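Local coordinates for siderophore periplasmic binding protein (Thermobifida fusca, PDB 5DH0) that probably binds ferric siderophore of the fuscachelin type outside the cell membrane and delivers it to an uptake transporter, at residues V246-T251 / E303-G308. Sequence-based numbering, arbitrary orientation.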
ATOM      1  N   VAL A 246      -1.361  10.683   4.880  1.00 37.08           N
ATOM      2  CA  VAL A 246      -1.627  12.062   4.506  1.00 36.18           C
ATOM      3  C   VAL A 246      -2.652  12.090   3.380  1.00 38.25           C
ATOM      4  O   VAL A 246      -2.524  11.376   2.377  1.00 34.23           O
ATOM      5  CB  VAL A 246      -0.360  12.791   4.033  1.00 38.18           C
ATOM      6  CG1 VAL A 246      -0.711  14.193   3.517  1.00 33.64           C
ATOM      7  CG2 VAL A 246       0.664  12.855   5.149  1.00 36.52           C
ATOM      8  N   ILE A 247      -3.675  12.916   3.552  1.00 34.90           N
ATOM      9  CA  ILE A 247      -4.708  13.038   2.554  1.00 32.12           C
ATOM     10  C   ILE A 247      -4.781  14.471   2.063  1.00 31.51           C
ATOM     11  O   ILE A 247      -4.907  15.396   2.860  1.00 34.22           O
ATOM     12  CB  ILE A 247      -6.066  12.602   3.113  1.00 35.94           C
ATOM     13  CG1 ILE A 247      -6.057  11.104   3.408  1.00 34.76           C
ATOM     14  CG2 ILE A 247      -7.177  12.936   2.136  1.00 32.54           C
ATOM     15  CD1 ILE A 247      -7.430  10.586   3.902  1.00 36.80           C
ATOM     16  N   PHE A 248      -4.668  14.642   0.749  1.00 28.58           N
ATOM     17  CA  PHE A 248      -4.944  15.916   0.089  1.00 30.66           C
ATOM     18  C   PHE A 248      -6.353  15.909  -0.511  1.00 31.59           C
ATOM     19  O   PHE A 248      -6.809  14.884  -1.046  1.00 27.14           O
ATOM     20  CB  PHE A 248      -3.940  16.176  -1.030  1.00 32.32           C
ATOM     21  CG  PHE A 248      -2.591  16.622  -0.565  1.00 31.32           C
ATOM     22  CD1 PHE A 248      -2.383  17.931  -0.143  1.00 31.92           C
ATOM     23  CD2 PHE A 248      -1.514  15.746  -0.599  1.00 34.40           C
ATOM     24  CE1 PHE A 248      -1.115  18.349   0.271  1.00 37.50           C
ATOM     25  CE2 PHE A 248      -0.248  16.154  -0.195  1.00 31.88           C
ATOM     26  CZ  PHE A 248      -0.048  17.453   0.242  1.00 43.25           C
ATOM     27  N   TYR A 249      -7.037  17.045  -0.443  1.00 27.91           N
ATOM     28  CA  TYR A 249      -8.294  17.208  -1.171  1.00 29.00           C
ATOM     29  C   TYR A 249      -8.175  18.409  -2.110  1.00 26.08           C
ATOM     30  O   TYR A 249      -7.682  19.463  -1.737  1.00 27.84           O
ATOM     31  CB  TYR A 249      -9.507  17.359  -0.204  1.00 27.61           C
ATOM     32  CG  TYR A 249      -9.409  18.501   0.804  1.00 29.31           C
ATOM     33  CD1 TYR A 249      -8.857  18.305   2.071  1.00 34.02           C
ATOM     34  CD2 TYR A 249      -9.867  19.770   0.496  1.00 28.74           C
ATOM     35  CE1 TYR A 249      -8.761  19.350   2.985  1.00 27.90           C
ATOM     36  CE2 TYR A 249      -9.770  20.801   1.406  1.00 29.24           C
ATOM     37  CZ  TYR A 249      -9.220  20.587   2.641  1.00 37.18           C
ATOM     38  OH  TYR A 249      -9.136  21.628   3.524  1.00 49.18           O
ATOM     39  N   GLU A 250      -8.638  18.252  -3.336  1.00 30.99           N
ATOM     40  CA  GLU A 250      -8.652  19.356  -4.289  1.00 34.01           C
ATOM     41  C   GLU A 250      -9.487  20.552  -3.821  1.00 35.50           C
ATOM     42  O   GLU A 250     -10.566  20.392  -3.246  1.00 32.44           O
ATOM     43  CB  GLU A 250      -9.158  18.844  -5.641  1.00 35.57           C
ATOM     44  CG  GLU A 250      -8.211  17.787  -6.237  1.00 40.21           C
ATOM     45  CD  GLU A 250      -8.578  17.369  -7.652  1.00 47.92           C
ATOM     46  OE1 GLU A 250      -9.727  17.682  -8.067  1.00 49.43           O
ATOM     47  OE2 GLU A 250      -7.716  16.737  -8.345  1.00 45.29           O
ATOM     48  N   THR A 251      -8.965  21.755  -4.051  1.00 37.45           N
ATOM     49  CA  THR A 251      -9.699  22.996  -3.777  1.00 37.37           C
ATOM     50  C   THR A 251      -9.506  23.948  -4.932  1.00 39.74           C
ATOM     51  O   THR A 251      -8.782  23.630  -5.871  1.00 39.23           O
ATOM     52  CB  THR A 251      -9.222  23.702  -2.501  1.00 38.07           C
ATOM     53  OG1 THR A 251      -7.841  24.079  -2.649  1.00 37.85           O
ATOM     54  CG2 THR A 251      -9.385  22.805  -1.279  1.00 36.01           C
ATOM     55  N   GLU A 303       5.920  19.886  -0.391  1.00 34.79           N
ATOM     56  CA  GLU A 303       7.085  20.090   0.492  1.00 45.22           C
ATOM     57  C   GLU A 303       6.647  20.635   1.858  1.00 42.50           C
ATOM     58  O   GLU A 303       7.087  20.148   2.895  1.00 43.87           O
ATOM     59  CB  GLU A 303       8.131  21.030  -0.146  1.00 43.70           C
ATOM     60  N   GLU A 304       5.763  21.626   1.855  1.00 41.78           N
ATOM     61  CA  GLU A 304       5.226  22.164   3.101  1.00 42.46           C
ATOM     62  C   GLU A 304       4.623  21.078   4.012  1.00 45.12           C
ATOM     63  O   GLU A 304       4.810  21.112   5.232  1.00 49.38           O
ATOM     64  CB  GLU A 304       4.182  23.236   2.790  1.00 44.36           C
ATOM     65  CG  GLU A 304       3.704  24.040   3.999  1.00 54.97           C
ATOM     66  CD  GLU A 304       4.726  25.077   4.488  1.00 70.17           C
ATOM     67  OE1 GLU A 304       5.886  25.093   4.005  1.00 62.67           O
ATOM     68  OE2 GLU A 304       4.354  25.897   5.355  1.00 75.05           O
ATOM     69  N   VAL A 305       3.927  20.102   3.431  1.00 38.86           N
ATOM     70  CA  VAL A 305       3.394  18.997   4.221  1.00 38.48           C
ATOM     71  C   VAL A 305       4.502  18.102   4.768  1.00 45.30           C
ATOM     72  O   VAL A 305       4.485  17.718   5.943  1.00 45.09           O
ATOM     73  CB  VAL A 305       2.416  18.130   3.404  1.00 39.46           C
ATOM     74  CG1 VAL A 305       2.176  16.783   4.087  1.00 33.71           C
ATOM     75  CG2 VAL A 305       1.104  18.865   3.226  1.00 39.33           C
ATOM     76  N   LEU A 306       5.457  17.767   3.906  1.00 43.55           N
ATOM     77  CA  LEU A 306       6.584  16.931   4.291  1.00 45.51           C
ATOM     78  C   LEU A 306       7.353  17.503   5.498  1.00 45.90           C
ATOM     79  O   LEU A 306       7.759  16.749   6.380  1.00 45.18           O
ATOM     80  CB  LEU A 306       7.513  16.744   3.090  1.00 41.05           C
ATOM     81  CG  LEU A 306       6.919  15.911   1.948  1.00 43.96           C
ATOM     82  CD1 LEU A 306       7.716  16.075   0.665  1.00 43.05           C
ATOM     83  CD2 LEU A 306       6.870  14.451   2.323  1.00 45.22           C
ATOM     84  N   LYS A 307       7.528  18.826   5.537  1.00 45.87           N
ATOM     85  CA  LYS A 307       8.210  19.502   6.652  1.00 48.41           C
ATOM     86  C   LYS A 307       7.564  19.190   8.009  1.00 49.40           C
ATOM     87  O   LYS A 307       8.255  19.063   9.016  1.00 55.41           O
ATOM     88  CB  LYS A 307       8.229  21.020   6.439  1.00 47.41           C
ATOM     89  CG  LYS A 307       9.306  21.538   5.494  1.00 54.66           C
ATOM     90  CD  LYS A 307       9.236  23.065   5.374  1.00 56.34           C
ATOM     91  CE  LYS A 307       9.859  23.570   4.068  1.00 60.23           C
ATOM     92  NZ  LYS A 307       9.912  25.064   3.988  1.00 63.35           N
ATOM     93  N   GLY A 308       6.240  19.083   8.039  1.00 47.12           N
ATOM     94  CA  GLY A 308       5.549  18.693   9.255  1.00 50.76           C
ATOM     95  C   GLY A 308       5.494  17.183   9.405  1.00 56.56           C
ATOM     96  O   GLY A 308       4.821  16.660  10.292  1.00 55.88           O
TER
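Val305, in the last turns of helix 292-307, meets strand 246-250 through its two methyl groups, one against Val246 and the other against the ring of Phe248. Ahead of it in the helix, Glu303, of which only CB is modelled beyond the backbone, touches Ile175 of helix 158-178. At Val305 itself the CB is directed at the strand, and the isopropyl fork straddles two strand residues. CG1, anti to the backbone N (chi1 164°), comes tip to tip with CG1 of Val246 at 3.9 Å. CG2, the branch beside the backbone N, approaches the far end of the Phe248 ring obliquely, 3.5 Å from CZ and 3.7 Å from CE1 of that ring. Phe248 gets there by length, its ring carried out from the strand until CZ also lies 4.1 Å from CB of Val305.

Val246 and Phe248, two apart, share the strand face turned to the helix, whereas Ile247 between them packs on Trp270. The strand runs parallel to 187-193 and 281-284 in a mixed sheet of the C-terminal lobe, and the C-terminal part of helix 292-307 packs against strand 246-250 of this sheet, an arrangement consistent with the two-lobed fold of iron-siderophore binding proteins. The contact is wholly apolar and buried, with no hydrogen bond across it; Phe188 extends the apolar surface by touching both Val246 and Phe248. One residue on, Leu306 touches Ile175 of helix 158-178, and Lys307 N bonds to Glu303 O at 3.0 Å.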